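Local coordinates for beta-lactamase domain protein (Burkholderia ambifaria, PDB 5I0P) that binds two zinc ions and, as a member of the metallo-beta-lactamase superfamily, probably acts as a metal-dependent hydrolase, at residues A[53-58]-A[66-71]; A[93-98]-A[121-126]; A[250-255]-A[345-350]; A[297-302]-A[339-344]. All blocks are in the same frame, centred on the assembly; numbering follows the deposited sequence.

Contact 1: residues A[53-58]-A[66-71]; sequences LWLLRD and WTIVDC
Trp54 faces Val69, and Leu56 faces Thr67, as hydrogen-bonded pairs of an antiparallel beta hairpin. Trp54 N reaches Val69 O at 3.2 Å and Val69 N returns to Trp54 O at 2.8 Å; Leu56 and Thr67 do the same. These four side chains project from one face of the sheet, and those of the non-hydrogen-bonded pairs, Leu55 with Ile68 and Arg57 with Trp66, from the opposite one.

The polar side-chain bond runs from Thr67 OG1 to Asp58 OD2, 2.8 Å, on the anti lone pair of the carboxylate. Asp58 has its CG anti to the backbone N (chi1 -159°), which swings the carboxylate to the threonine. Arg97 NH2 forms a salt bridge with Asp58 OD2 and Arg97 NE bonds to Thr67 OG1, so the buried carboxylate is gripped by a hydroxyl and by a cation that probably offsets its charge.

Over one face of Trp66 lies Arg57 CD, 3.8 Å from the centroid of the Trp66 six-membered ring, a CH-pi contact made by a bend at chi2 (59°). The more distant guanidinium adds at most a weak cation-pi attraction. Trp66 NE1 is satisfied by Leu90 O.

Among apolar contacts, Leu55 CD2 is 3.9 Å from Ile68 CG1 and equally near Trp66 CB, while Val69 CG1 meets the edge of the Trp54 ring. Leu53 CD2 lies 3.6 Å from Asp70 CB; Asp70 accepts from the zinc ligand His107, which would help orient the imidazole.

Strand 37-43 flanks Leu53 to Leu56, with Trp39 meeting the Trp54 ring; strand 95-99 runs beside 63-69, and helix 76-88 packs on Leu55 and Ile68.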
loop_
_atom_site.group_PDB
_atom_site.type_symbol
_atom_site.label_atom_id
_atom_site.label_comp_id
_atom_site.label_asym_id
_atom_site.label_seq_id
_atom_site.Cartn_x
_atom_site.Cartn_y
_atom_site.Cartn_z
ATOM N N LEU A 53 0.648 2.145 11.574
ATOM C CA LEU A 53 1.737 1.177 11.700
ATOM C C LEU A 53 1.389 0.159 12.777
ATOM O O LEU A 53 0.547 0.402 13.641
ATOM C CB LEU A 53 3.092 1.856 12.012
ATOM C CG LEU A 53 3.505 3.077 11.170
ATOM C CD1 LEU A 53 4.837 3.606 11.643
ATOM C CD2 LEU A 53 3.524 2.813 9.625
ATOM N N TRP A 54 2.031 -0.998 12.716
ATOM C CA TRP A 54 1.682 -2.091 13.607
ATOM C C TRP A 54 2.911 -2.528 14.396
ATOM O O TRP A 54 3.989 -2.752 13.821
ATOM C CB TRP A 54 1.054 -3.250 12.804
ATOM C CG TRP A 54 0.085 -2.718 11.808
ATOM C CD1 TRP A 54 0.293 -2.590 10.457
ATOM C CD2 TRP A 54 -1.201 -2.118 12.075
ATOM N NE1 TRP A 54 -0.795 -2.007 9.865
ATOM C CE2 TRP A 54 -1.723 -1.687 10.824
ATOM C CE3 TRP A 54 -1.967 -1.924 13.237
ATOM C CZ2 TRP A 54 -2.981 -1.079 10.701
ATOM C CZ3 TRP A 54 -3.221 -1.328 13.122
ATOM C CH2 TRP A 54 -3.717 -0.905 11.858
ATOM N N LEU A 55 2.743 -2.595 15.723
ATOM C CA LEU A 55 3.710 -3.177 16.646
ATOM C C LEU A 55 3.164 -4.532 17.084
ATOM O O LEU A 55 2.081 -4.595 17.685
ATOM C CB LEU A 55 3.917 -2.300 17.869
ATOM C CG LEU A 55 4.966 -1.207 17.945
ATOM C CD1 LEU A 55 4.823 -0.481 19.300
ATOM C CD2 LEU A 55 6.357 -1.751 17.769
ATOM N N LEU A 56 3.886 -5.610 16.761
ATOM C CA LEU A 56 3.454 -6.957 17.094
ATOM C C LEU A 56 4.359 -7.548 18.165
ATOM O O LEU A 56 5.570 -7.659 17.966
ATOM C CB LEU A 56 3.451 -7.829 15.856
ATOM C CG LEU A 56 2.708 -7.307 14.632
ATOM C CD1 LEU A 56 2.740 -8.385 13.558
ATOM C CD2 LEU A 56 1.297 -6.957 14.988
ATOM N N ARG A 57 3.774 -7.912 19.303
ATOM C CA ARG A 57 4.519 -8.603 20.343
ATOM C C ARG A 57 5.075 -9.925 19.815
ATOM O O ARG A 57 4.357 -10.726 19.207
ATOM C CB ARG A 57 3.610 -8.841 21.537
ATOM C CG ARG A 57 4.339 -9.413 22.700
ATOM C CD ARG A 57 5.441 -8.491 23.126
ATOM N NE ARG A 57 5.935 -8.878 24.443
ATOM C CZ ARG A 57 6.755 -9.902 24.666
ATOM N NH1 ARG A 57 7.179 -10.634 23.640
ATOM N NH2 ARG A 57 7.156 -10.195 25.905
ATOM N N ASP A 58 6.351 -10.176 20.077
ATOM C CA ASP A 58 7.032 -11.253 19.384
ATOM C C ASP A 58 8.155 -11.820 20.257
ATOM O O ASP A 58 8.475 -11.295 21.324
ATOM C CB ASP A 58 7.554 -10.762 18.025
ATOM C CG ASP A 58 7.806 -11.903 17.053
ATOM O OD1 ASP A 58 7.544 -13.066 17.431
ATOM O OD2 ASP A 58 8.274 -11.637 15.927
ATOM N N TRP A 66 9.449 -6.957 19.643
ATOM C CA TRP A 66 8.420 -6.442 18.764
ATOM C C TRP A 66 8.856 -6.583 17.316
ATOM O O TRP A 66 10.002 -6.287 16.960
ATOM C CB TRP A 66 8.150 -4.967 19.094
ATOM C CG TRP A 66 7.768 -4.802 20.555
ATOM C CD1 TRP A 66 8.621 -4.583 21.627
ATOM C CD2 TRP A 66 6.456 -4.859 21.103
ATOM N NE1 TRP A 66 7.906 -4.519 22.794
ATOM C CE2 TRP A 66 6.574 -4.673 22.503
ATOM C CE3 TRP A 66 5.184 -5.056 20.550
ATOM C CZ2 TRP A 66 5.472 -4.681 23.348
ATOM C CZ3 TRP A 66 4.090 -5.047 21.389
ATOM C CH2 TRP A 66 4.243 -4.871 22.785
ATOM N N THR A 67 7.930 -7.019 16.475
ATOM C CA THR A 67 8.107 -6.912 15.040
ATOM C C THR A 67 7.342 -5.683 14.589
ATOM O O THR A 67 6.171 -5.512 14.950
ATOM C CB THR A 67 7.607 -8.143 14.305
ATOM O OG1 THR A 67 8.520 -9.212 14.549
ATOM C CG2 THR A 67 7.578 -7.851 12.791
ATOM N N ILE A 68 8.031 -4.791 13.896
ATOM C CA ILE A 68 7.408 -3.601 13.344
ATOM C C ILE A 68 6.861 -3.932 11.973
ATOM O O ILE A 68 7.539 -4.578 11.166
ATOM C CB ILE A 68 8.413 -2.440 13.267
ATOM C CG1 ILE A 68 8.772 -1.954 14.675
ATOM C CG2 ILE A 68 7.830 -1.322 12.450
ATOM C CD1 ILE A 68 9.835 -0.879 14.667
ATOM N N VAL A 69 5.643 -3.489 11.691
ATOM C CA VAL A 69 5.132 -3.528 10.326
ATOM C C VAL A 69 4.945 -2.102 9.834
ATOM O O VAL A 69 3.997 -1.411 10.240
ATOM C CB VAL A 69 3.834 -4.333 10.220
ATOM C CG1 VAL A 69 3.320 -4.347 8.755
ATOM C CG2 VAL A 69 4.067 -5.759 10.766
ATOM N N ASP A 70 5.827 -1.692 8.914
ATOM C CA ASP A 70 5.810 -0.398 8.223
ATOM C C ASP A 70 6.329 0.729 9.115
ATOM O O ASP A 70 6.271 0.648 10.339
ATOM C CB ASP A 70 4.401 -0.106 7.667
ATOM C CG ASP A 70 4.054 -0.984 6.452
ATOM O OD1 ASP A 70 4.964 -1.651 5.933
ATOM O OD2 ASP A 70 2.885 -0.995 5.996
ATOM N N CYS A 71 6.809 1.802 8.498
ATOM C CA CYS A 71 7.834 2.642 9.097
ATOM C C CYS A 71 7.510 4.126 9.213
ATOM O O CYS A 71 8.077 4.800 10.081
ATOM C CB CYS A 71 9.126 2.489 8.269
ATOM S SG CYS A 71 9.589 0.786 8.009
#

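Contact 2: residues A[93-98]-A[121-126]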
loop_
_atom_site.group_PDB
_atom_site.type_symbol
_atom_site.label_atom_id
_atom_site.label_comp_id
_atom_site.label_asym_id
_atom_site.label_seq_id
_atom_site.Cartn_x
_atom_site.Cartn_y
_atom_site.Cartn_z
ATOM N N LEU A 93 11.346 -3.741 25.843
ATOM C CA LEU A 93 11.842 -4.799 24.973
ATOM C C LEU A 93 12.382 -4.217 23.675
ATOM O O LEU A 93 11.979 -3.133 23.246
ATOM C CB LEU A 93 10.724 -5.794 24.656
ATOM C CG LEU A 93 9.929 -6.352 25.826
ATOM C CD1 LEU A 93 8.993 -7.456 25.339
ATOM C CD2 LEU A 93 10.902 -6.860 26.863
ATOM N N PRO A 94 13.291 -4.915 23.009
ATOM C CA PRO A 94 13.786 -4.424 21.721
ATOM C C PRO A 94 12.838 -4.756 20.581
ATOM O O PRO A 94 11.978 -5.632 20.670
ATOM C CB PRO A 94 15.121 -5.158 21.555
ATOM C CG PRO A 94 14.871 -6.467 22.241
ATOM C CD PRO A 94 13.992 -6.149 23.436
ATOM N N VAL A 95 13.006 -4.003 19.497
ATOM C CA VAL A 95 12.493 -4.415 18.202
ATOM C C VAL A 95 13.374 -5.538 17.658
ATOM O O VAL A 95 14.609 -5.478 17.738
ATOM C CB VAL A 95 12.442 -3.208 17.256
ATOM C CG1 VAL A 95 12.301 -3.661 15.835
ATOM C CG2 VAL A 95 11.300 -2.298 17.647
ATOM N N LEU A 96 12.736 -6.596 17.145
ATOM C CA LEU A 96 13.425 -7.794 16.668
ATOM C C LEU A 96 13.639 -7.805 15.158
ATOM O O LEU A 96 14.563 -8.469 14.678
ATOM C CB LEU A 96 12.654 -9.059 17.089
ATOM C CG LEU A 96 12.398 -9.187 18.598
ATOM C CD1 LEU A 96 11.524 -10.397 18.973
ATOM C CD2 LEU A 96 13.733 -9.244 19.315
ATOM N N ARG A 97 12.817 -7.089 14.403
ATOM C CA ARG A 97 12.905 -7.053 12.953
ATOM C C ARG A 97 11.903 -6.008 12.470
ATOM O O ARG A 97 10.972 -5.631 13.188
ATOM C CB ARG A 97 12.622 -8.431 12.318
ATOM C CG ARG A 97 11.249 -8.996 12.610
ATOM C CD ARG A 97 10.979 -10.310 11.940
ATOM N NE ARG A 97 9.940 -11.007 12.682
ATOM C CZ ARG A 97 9.609 -12.282 12.515
ATOM N NH1 ARG A 97 10.249 -13.010 11.604
ATOM N NH2 ARG A 97 8.672 -12.840 13.283
ATOM N N VAL A 98 12.126 -5.521 11.261
ATOM C CA VAL A 98 11.215 -4.582 10.637
ATOM C C VAL A 98 10.651 -5.239 9.378
ATOM O O VAL A 98 11.406 -5.650 8.479
ATOM C CB VAL A 98 11.901 -3.251 10.318
ATOM C CG1 VAL A 98 10.927 -2.333 9.643
ATOM C CG2 VAL A 98 12.452 -2.631 11.601
ATOM N N GLY A 121 20.489 4.290 18.380
ATOM C CA GLY A 121 21.106 3.028 18.011
ATOM C C GLY A 121 20.814 1.896 18.976
ATOM O O GLY A 121 21.736 1.283 19.501
ATOM N N ARG A 122 19.538 1.649 19.265
ATOM C CA ARG A 122 19.150 0.691 20.298
ATOM C C ARG A 122 19.218 -0.767 19.851
ATOM O O ARG A 122 19.247 -1.655 20.707
ATOM C CB ARG A 122 17.724 0.971 20.760
ATOM C CG ARG A 122 17.460 2.360 21.261
ATOM C CD ARG A 122 15.966 2.563 21.325
ATOM N NE ARG A 122 15.667 3.957 21.577
ATOM C CZ ARG A 122 15.153 4.415 22.711
ATOM N NH1 ARG A 122 14.850 3.577 23.698
ATOM N NH2 ARG A 122 14.939 5.714 22.847
ATOM N N TRP A 123 19.212 -1.039 18.553
ATOM C CA TRP A 123 19.259 -2.404 18.056
ATOM C C TRP A 123 19.774 -2.354 16.620
ATOM O O TRP A 123 20.027 -1.279 16.064
ATOM C CB TRP A 123 17.892 -3.084 18.152
ATOM C CG TRP A 123 16.796 -2.182 17.629
ATOM C CD1 TRP A 123 16.568 -1.844 16.318
ATOM C CD2 TRP A 123 15.792 -1.512 18.396
ATOM N NE1 TRP A 123 15.499 -0.994 16.231
ATOM C CE2 TRP A 123 15.001 -0.771 17.491
ATOM C CE3 TRP A 123 15.494 -1.452 19.762
ATOM C CZ2 TRP A 123 13.914 0.013 17.908
ATOM C CZ3 TRP A 123 14.439 -0.669 20.181
ATOM C CH2 TRP A 123 13.655 0.056 19.252
ATOM N N ASN A 124 19.967 -3.534 16.035
ATOM C CA ASN A 124 20.383 -3.635 14.636
ATOM C C ASN A 124 19.730 -4.898 14.092
ATOM O O ASN A 124 20.210 -6.011 14.350
ATOM C CB ASN A 124 21.898 -3.651 14.488
ATOM C CG ASN A 124 22.474 -2.247 14.317
ATOM O OD1 ASN A 124 22.444 -1.695 13.213
ATOM N ND2 ASN A 124 22.988 -1.662 15.396
ATOM N N VAL A 125 18.629 -4.717 13.369
ATOM C CA VAL A 125 17.750 -5.811 12.997
ATOM C C VAL A 125 17.583 -5.817 11.493
ATOM O O VAL A 125 17.975 -4.884 10.792
ATOM C CB VAL A 125 16.384 -5.714 13.677
ATOM C CG1 VAL A 125 16.558 -5.689 15.214
ATOM C CG2 VAL A 125 15.688 -4.481 13.186
ATOM N N ARG A 126 16.996 -6.904 11.011
ATOM C CA ARG A 126 16.869 -7.180 9.590
ATOM C C ARG A 126 15.521 -6.686 9.029
ATOM O O ARG A 126 14.475 -6.779 9.668
ATOM C CB ARG A 126 17.058 -8.682 9.354
ATOM C CG ARG A 126 16.740 -9.100 7.924
ATOM C CD ARG A 126 17.862 -8.733 6.928
ATOM N NE ARG A 126 19.079 -9.488 7.174
ATOM C CZ ARG A 126 20.161 -9.019 7.799
ATOM N NH1 ARG A 126 20.199 -7.775 8.253
ATOM N NH2 ARG A 126 21.216 -9.813 7.986
HETATM O O HOH W 1 16.280 -9.159 12.674
#
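Val95 presses its branched side chain on one face of the Trp123 indole, and this is the tight end of the contact. Val95 CB stands 3.7 Å from the centroid of the Trp123 six-membered ring, a CH-pi contact, with Val95 CG2 3.5 Å from Trp123 CZ2. Arg122 CB covers the opposite face, leaving the ring sandwiched, and Trp123 NE1 is bonded to Leu114 O. The indole gets there with CG between its own backbone N and carbonyl carbon (chi1 46°). Next to it Val125 tucks CG1 against Val95 O at 3.2 Å, while its CG2 meets Val98 CG2 at 4.1 Å; the compact, beta-branched valines allow this close approach to ring and backbone.

Toward Arg126 the join loosens. One direct backbone bond is made, Val98 N to Arg126 O at 3.1 Å, leading into the parallel neighbour 126-130. Between Leu96 O and Arg126 N a water takes over, donating to Leu96 O at 2.7 Å and accepting from Arg126 N, and the exposed Arg126 side chain leads away.

The chemistry thus changes along the contact: burial of aromatic and aliphatic surface holds the incoming loop, and polar pairing with water mediation hands it over to the parallel side of the sheet.

Contact 3: residues A[250-255]-A[345-350]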
loop_
_atom_site.group_PDB
_atom_site.type_symbol
_atom_site.label_atom_id
_atom_site.label_comp_id
_atom_site.label_asym_id
_atom_site.label_seq_id
_atom_site.Cartn_x
_atom_site.Cartn_y
_atom_site.Cartn_z
ATOM N N GLU A 250 2.630 -0.405 -21.213
ATOM C CA GLU A 250 1.510 -1.276 -21.556
ATOM C C GLU A 250 0.941 -2.025 -20.339
ATOM O O GLU A 250 0.235 -3.019 -20.522
ATOM C CB GLU A 250 1.933 -2.301 -22.616
ATOM C CG GLU A 250 2.462 -1.743 -23.932
ATOM C CD GLU A 250 3.976 -1.467 -23.917
ATOM O OE1 GLU A 250 4.719 -2.084 -23.103
ATOM O OE2 GLU A 250 4.423 -0.626 -24.736
ATOM N N ALA A 251 1.248 -1.598 -19.115
ATOM C CA ALA A 251 0.817 -2.372 -17.949
ATOM C C ALA A 251 -0.711 -2.398 -17.781
ATOM O O ALA A 251 -1.447 -1.540 -18.273
ATOM C CB ALA A 251 1.446 -1.827 -16.661
ATOM N N ASN A 252 -1.181 -3.398 -17.040
ATOM C CA ASN A 252 -2.594 -3.539 -16.706
ATOM C C ASN A 252 -2.786 -3.572 -15.183
ATOM O O ASN A 252 -3.256 -4.573 -14.625
ATOM C CB ASN A 252 -3.182 -4.785 -17.361
ATOM C CG ASN A 252 -4.690 -4.709 -17.493
ATOM O OD1 ASN A 252 -5.330 -3.785 -16.958
ATOM N ND2 ASN A 252 -5.275 -5.677 -18.197
ATOM N N PRO A 253 -2.425 -2.491 -14.475
ATOM C CA PRO A 253 -2.503 -2.548 -13.014
ATOM C C PRO A 253 -3.916 -2.672 -12.473
ATOM O O PRO A 253 -4.101 -3.293 -11.418
ATOM C CB PRO A 253 -1.820 -1.242 -12.569
ATOM C CG PRO A 253 -1.913 -0.336 -13.739
ATOM C CD PRO A 253 -1.866 -1.203 -14.946
ATOM N N LEU A 254 -4.931 -2.116 -13.144
ATOM C CA LEU A 254 -6.268 -2.217 -12.565
ATOM C C LEU A 254 -6.795 -3.643 -12.662
ATOM O O LEU A 254 -7.445 -4.138 -11.739
ATOM C CB LEU A 254 -7.224 -1.226 -13.228
ATOM C CG LEU A 254 -8.655 -1.080 -12.664
ATOM C CD1 LEU A 254 -8.646 -0.791 -11.191
ATOM C CD2 LEU A 254 -9.429 0.004 -13.408
ATOM N N ALA A 255 -6.541 -4.327 -13.769
ATOM C CA ALA A 255 -6.941 -5.723 -13.804
ATOM C C ALA A 255 -6.198 -6.544 -12.741
ATOM O O ALA A 255 -6.807 -7.363 -12.051
ATOM C CB ALA A 255 -6.724 -6.284 -15.196
ATOM N N LEU A 345 -9.346 -1.615 -20.516
ATOM C CA LEU A 345 -10.300 -1.758 -21.610
ATOM C C LEU A 345 -9.570 -2.129 -22.886
ATOM O O LEU A 345 -10.010 -2.993 -23.663
ATOM C CB LEU A 345 -11.076 -0.442 -21.798
ATOM C CG LEU A 345 -11.924 0.111 -20.630
ATOM C CD1 LEU A 345 -12.308 1.573 -20.831
ATOM C CD2 LEU A 345 -13.166 -0.742 -20.348
ATOM N N TRP A 346 -8.403 -1.536 -23.079
ATOM C CA TRP A 346 -7.630 -1.845 -24.258
ATOM C C TRP A 346 -7.191 -3.302 -24.231
ATOM O O TRP A 346 -7.431 -4.052 -25.187
ATOM C CB TRP A 346 -6.459 -0.871 -24.352
ATOM C CG TRP A 346 -5.410 -1.255 -25.344
ATOM C CD1 TRP A 346 -5.590 -1.598 -26.650
ATOM C CD2 TRP A 346 -4.002 -1.328 -25.099
ATOM N NE1 TRP A 346 -4.378 -1.877 -27.235
ATOM C CE2 TRP A 346 -3.389 -1.720 -26.307
ATOM C CE3 TRP A 346 -3.201 -1.084 -23.978
ATOM C CZ2 TRP A 346 -2.004 -1.889 -26.427
ATOM C CZ3 TRP A 346 -1.823 -1.272 -24.093
ATOM C CH2 TRP A 346 -1.242 -1.663 -25.310
ATOM N N LEU A 347 -6.584 -3.741 -23.130
ATOM C CA LEU A 347 -6.102 -5.124 -23.112
ATOM C C LEU A 347 -7.251 -6.131 -23.113
ATOM O O LEU A 347 -7.043 -7.285 -23.501
ATOM C CB LEU A 347 -5.158 -5.337 -21.929
ATOM C CG LEU A 347 -3.934 -4.440 -22.143
ATOM C CD1 LEU A 347 -3.098 -4.231 -20.914
ATOM C CD2 LEU A 347 -3.107 -5.039 -23.254
ATOM N N ALA A 348 -8.465 -5.717 -22.737
ATOM C CA ALA A 348 -9.633 -6.593 -22.791
ATOM C C ALA A 348 -10.273 -6.657 -24.172
ATOM O O ALA A 348 -11.236 -7.397 -24.362
ATOM C CB ALA A 348 -10.676 -6.149 -21.784
ATOM N N GLY A 349 -9.781 -5.903 -25.137
ATOM C CA GLY A 349 -10.363 -5.906 -26.457
ATOM C C GLY A 349 -11.464 -4.890 -26.663
ATOM O O GLY A 349 -11.988 -4.788 -27.778
ATOM N N GLU A 350 -11.798 -4.103 -25.641
ATOM C CA GLU A 350 -12.856 -3.118 -25.770
ATOM C C GLU A 350 -12.373 -1.832 -26.418
ATOM O O GLU A 350 -13.210 -1.010 -26.821
ATOM C CB GLU A 350 -13.455 -2.769 -24.411
ATOM C CG GLU A 350 -14.017 -3.921 -23.615
ATOM C CD GLU A 350 -14.972 -3.421 -22.530
ATOM O OE1 GLU A 350 -14.723 -3.688 -21.330
ATOM O OE2 GLU A 350 -15.942 -2.704 -22.884
#
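Glu250 opens the contact with the aliphatic part of its chain: CG lies in the plane of the Trp346 ring, at its edge, 4.0 Å from Trp346 CH2. Its carboxylate leads away, as suits an exposed acid, and Glu250 O is 3.6 Å from Leu347 CD1. Ala251 contributes chiefly its carbonyl, which accepts from Asn343 ND2 of helix 333-347; its small methyl points away. Asn252 carries the centre. Its CB is 3.6 Å from Leu347 CD1, and the two side chains run past each other in opposite directions, Asn252 ND2 coming 3.7 Å from Leu347 CB. With CG anti to the backbone N (chi1 -158°), the amide also caps helix 253-260, Asn252 OD1 taking a weak bond from Ala255 N at 3.5 Å. Pro253, lacking an N-H, suits the first turn, where no backbone acceptor awaits one.

Just beyond Leu347 the other helix ends in a Schellman motif: Glu350 N bonds to Leu345 O at 2.9 Å, and Gly349 adopts a positive phi (90°) that a side chain would obstruct.

Between the two segments the contact is van der Waals, with Leu347 as the apolar piece at the surface; the capping bonds are local, while Ala251 O is satisfied by Asn343.

Contact 4: residues A[297-302]-A[339-344]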
loop_
_atom_site.group_PDB
_atom_site.type_symbol
_atom_site.label_atom_id
_atom_site.label_comp_id
_atom_site.label_asym_id
_atom_site.label_seq_id
_atom_site.Cartn_x
_atom_site.Cartn_y
_atom_site.Cartn_z
ATOM N N ALA A 297 -17.867 1.804 -12.205
ATOM C CA ALA A 297 -18.401 3.093 -12.611
ATOM C C ALA A 297 -17.336 3.927 -13.303
ATOM O O ALA A 297 -17.618 4.597 -14.295
ATOM C CB ALA A 297 -18.946 3.831 -11.395
ATOM N N ARG A 298 -16.106 3.912 -12.787
ATOM C CA ARG A 298 -15.026 4.651 -13.437
ATOM C C ARG A 298 -14.782 4.143 -14.860
ATOM O O ARG A 298 -14.714 4.933 -15.815
ATOM C CB ARG A 298 -13.752 4.551 -12.582
ATOM C CG ARG A 298 -13.251 5.873 -11.992
ATOM C CD ARG A 298 -14.147 6.390 -10.866
ATOM N NE ARG A 298 -15.419 6.987 -11.318
ATOM C CZ ARG A 298 -16.598 6.832 -10.696
ATOM N NH1 ARG A 298 -16.676 6.088 -9.591
ATOM N NH2 ARG A 298 -17.702 7.422 -11.174
ATOM N N LEU A 299 -14.709 2.815 -15.021
ATOM C CA LEU A 299 -14.489 2.213 -16.334
ATOM C C LEU A 299 -15.611 2.547 -17.311
ATOM O O LEU A 299 -15.361 2.820 -18.487
ATOM C CB LEU A 299 -14.375 0.701 -16.193
ATOM C CG LEU A 299 -13.068 0.181 -15.627
ATOM C CD1 LEU A 299 -13.193 -1.317 -15.215
ATOM C CD2 LEU A 299 -11.957 0.431 -16.658
ATOM N N GLU A 300 -16.849 2.536 -16.838
ATOM C CA GLU A 300 -17.964 2.835 -17.708
ATOM C C GLU A 300 -17.898 4.283 -18.202
ATOM O O GLU A 300 -18.189 4.566 -19.368
ATOM C CB GLU A 300 -19.264 2.513 -16.974
ATOM C CG GLU A 300 -20.509 2.523 -17.856
ATOM C CD GLU A 300 -20.412 1.553 -19.054
ATOM O OE1 GLU A 300 -19.610 0.582 -19.021
ATOM O OE2 GLU A 300 -21.142 1.778 -20.047
ATOM N N GLU A 301 -17.470 5.210 -17.346
ATOM C CA GLU A 301 -17.336 6.589 -17.800
ATOM C C GLU A 301 -16.297 6.685 -18.898
ATOM O O GLU A 301 -16.447 7.465 -19.846
ATOM C CB GLU A 301 -16.994 7.527 -16.638
ATOM C CG GLU A 301 -18.118 7.569 -15.617
ATOM C CD GLU A 301 -17.754 8.275 -14.330
ATOM O OE1 GLU A 301 -18.682 8.522 -13.526
ATOM O OE2 GLU A 301 -16.557 8.548 -14.101
ATOM N N VAL A 302 -15.239 5.890 -18.791
ATOM C CA VAL A 302 -14.237 5.894 -19.840
ATOM C C VAL A 302 -14.787 5.256 -21.118
ATOM O O VAL A 302 -14.564 5.771 -22.222
ATOM C CB VAL A 302 -12.961 5.219 -19.341
ATOM C CG1 VAL A 302 -11.953 5.189 -20.458
ATOM C CG2 VAL A 302 -12.437 5.983 -18.159
ATOM N N LEU A 339 -4.756 6.286 -17.481
ATOM C CA LEU A 339 -4.105 5.252 -18.287
ATOM C C LEU A 339 -4.413 3.837 -17.793
ATOM O O LEU A 339 -4.543 2.906 -18.600
ATOM C CB LEU A 339 -2.599 5.467 -18.292
ATOM C CG LEU A 339 -2.012 5.752 -19.655
ATOM C CD1 LEU A 339 -0.518 5.575 -19.556
ATOM C CD2 LEU A 339 -2.622 4.814 -20.709
ATOM N N ALA A 340 -4.524 3.647 -16.478
ATOM C CA ALA A 340 -4.871 2.333 -15.952
ATOM C C ALA A 340 -6.262 1.885 -16.407
ATOM O O ALA A 340 -6.475 0.706 -16.695
ATOM C CB ALA A 340 -4.756 2.344 -14.431
ATOM N N HIS A 341 -7.234 2.794 -16.447
ATOM C CA HIS A 341 -8.568 2.408 -16.912
ATOM C C HIS A 341 -8.585 2.195 -18.418
ATOM O O HIS A 341 -9.229 1.261 -18.918
ATOM C CB HIS A 341 -9.600 3.467 -16.502
ATOM C CG HIS A 341 -9.770 3.566 -15.025
ATOM N ND1 HIS A 341 -8.831 4.176 -14.219
ATOM C CD2 HIS A 341 -10.675 3.003 -14.189
ATOM C CE1 HIS A 341 -9.183 4.036 -12.948
ATOM N NE2 HIS A 341 -10.293 3.317 -12.900
ATOM N N LEU A 342 -7.899 3.060 -19.161
ATOM C CA LEU A 342 -7.818 2.871 -20.600
ATOM C C LEU A 342 -7.121 1.562 -20.951
ATOM O O LEU A 342 -7.573 0.845 -21.849
ATOM C CB LEU A 342 -7.107 4.048 -21.246
ATOM C CG LEU A 342 -7.925 5.332 -21.287
ATOM C CD1 LEU A 342 -7.004 6.534 -21.556
ATOM C CD2 LEU A 342 -8.987 5.217 -22.353
ATOM N N ASN A 343 -6.016 1.228 -20.253
ATOM C CA ASN A 343 -5.268 0.006 -20.581
ATOM C C ASN A 343 -6.068 -1.249 -20.265
ATOM O O ASN A 343 -5.941 -2.263 -20.955
ATOM C CB ASN A 343 -3.936 -0.037 -19.846
ATOM C CG ASN A 343 -2.873 0.669 -20.594
ATOM O OD1 ASN A 343 -3.184 1.375 -21.573
ATOM N ND2 ASN A 343 -1.616 0.525 -20.155
ATOM N N LEU A 344 -6.866 -1.225 -19.212
ATOM C CA LEU A 344 -7.673 -2.398 -18.921
ATOM C C LEU A 344 -8.638 -2.665 -20.071
ATOM O O LEU A 344 -8.737 -3.799 -20.567
ATOM C CB LEU A 344 -8.408 -2.207 -17.593
ATOM C CG LEU A 344 -9.289 -3.307 -17.017
ATOM C CD1 LEU A 344 -9.553 -2.994 -15.531
ATOM C CD2 LEU A 344 -10.630 -3.487 -17.763
#
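Leu299 and Val302 of helix 284-308 pack against His341, Leu342 and Leu344 of helix 333-347, a buried helix-helix contact in the C-terminal, largely helical part of the protein. The segment axes cross at -75° and stay 9.7 Å apart, so the helices meet over a compact patch.

His341 is the chief filler on its side. Leu299 CD2 comes to the edge of the imidazole, 3.8 Å from His341 CD2, and also rests on His341 O. Arg298 runs alongside, its CB 3.7 Å from His341 NE2. The other nitrogen, ND1, is bonded to Glu337 O, one turn back, which ties down the rotation of a flat group among aliphatic neighbours.

Helices 313-320 and 333-347, followed by the hairpin of strands 352-355 and 361-364, are consistent with a winged-helix arrangement, as the helix-turn-helix relationship of this family suggests; helix 284-308 leads into it. Met320 and Ile316 of helix 313-320 reach the same interior.

At one flank Val302 CG1 touches Leu342 CD2 at 3.5 Å, the two side chains at about a right angle. At the other, Leu299 CD1 meets Leu344 CD1 at 4.0 Å. Arg298 bends at chi2 and chi3, leading its guanidinium away from the interface, where NH2 forms a salt bridge with Glu301 OE1 at 2.8 Å, met from above the carboxylate plane.

Overall arrangement
The four contacts form two clusters on opposite sides of the chain's centre. Contacts 1 and 2, centres 11 Å apart, share one sheet: strands 63-69 and 95-99 are neighbours, and Trp66 O probably accepts from Leu96 N at 2.8 Å. Contacts 3 and 4, centres 9 Å apart, share helix 333-347, and Leu254 packs on both His341 and Leu344. The centres of contacts 1 and 2 lie 36 to 44 Å from those of contacts 3 and 4. Contact 1 reaches the metal site, the Asp70 side chain being about 7 Å from a zinc ion, whereas those of Ala251 and His341 are each about 12 Å from that of the zinc ligand His213.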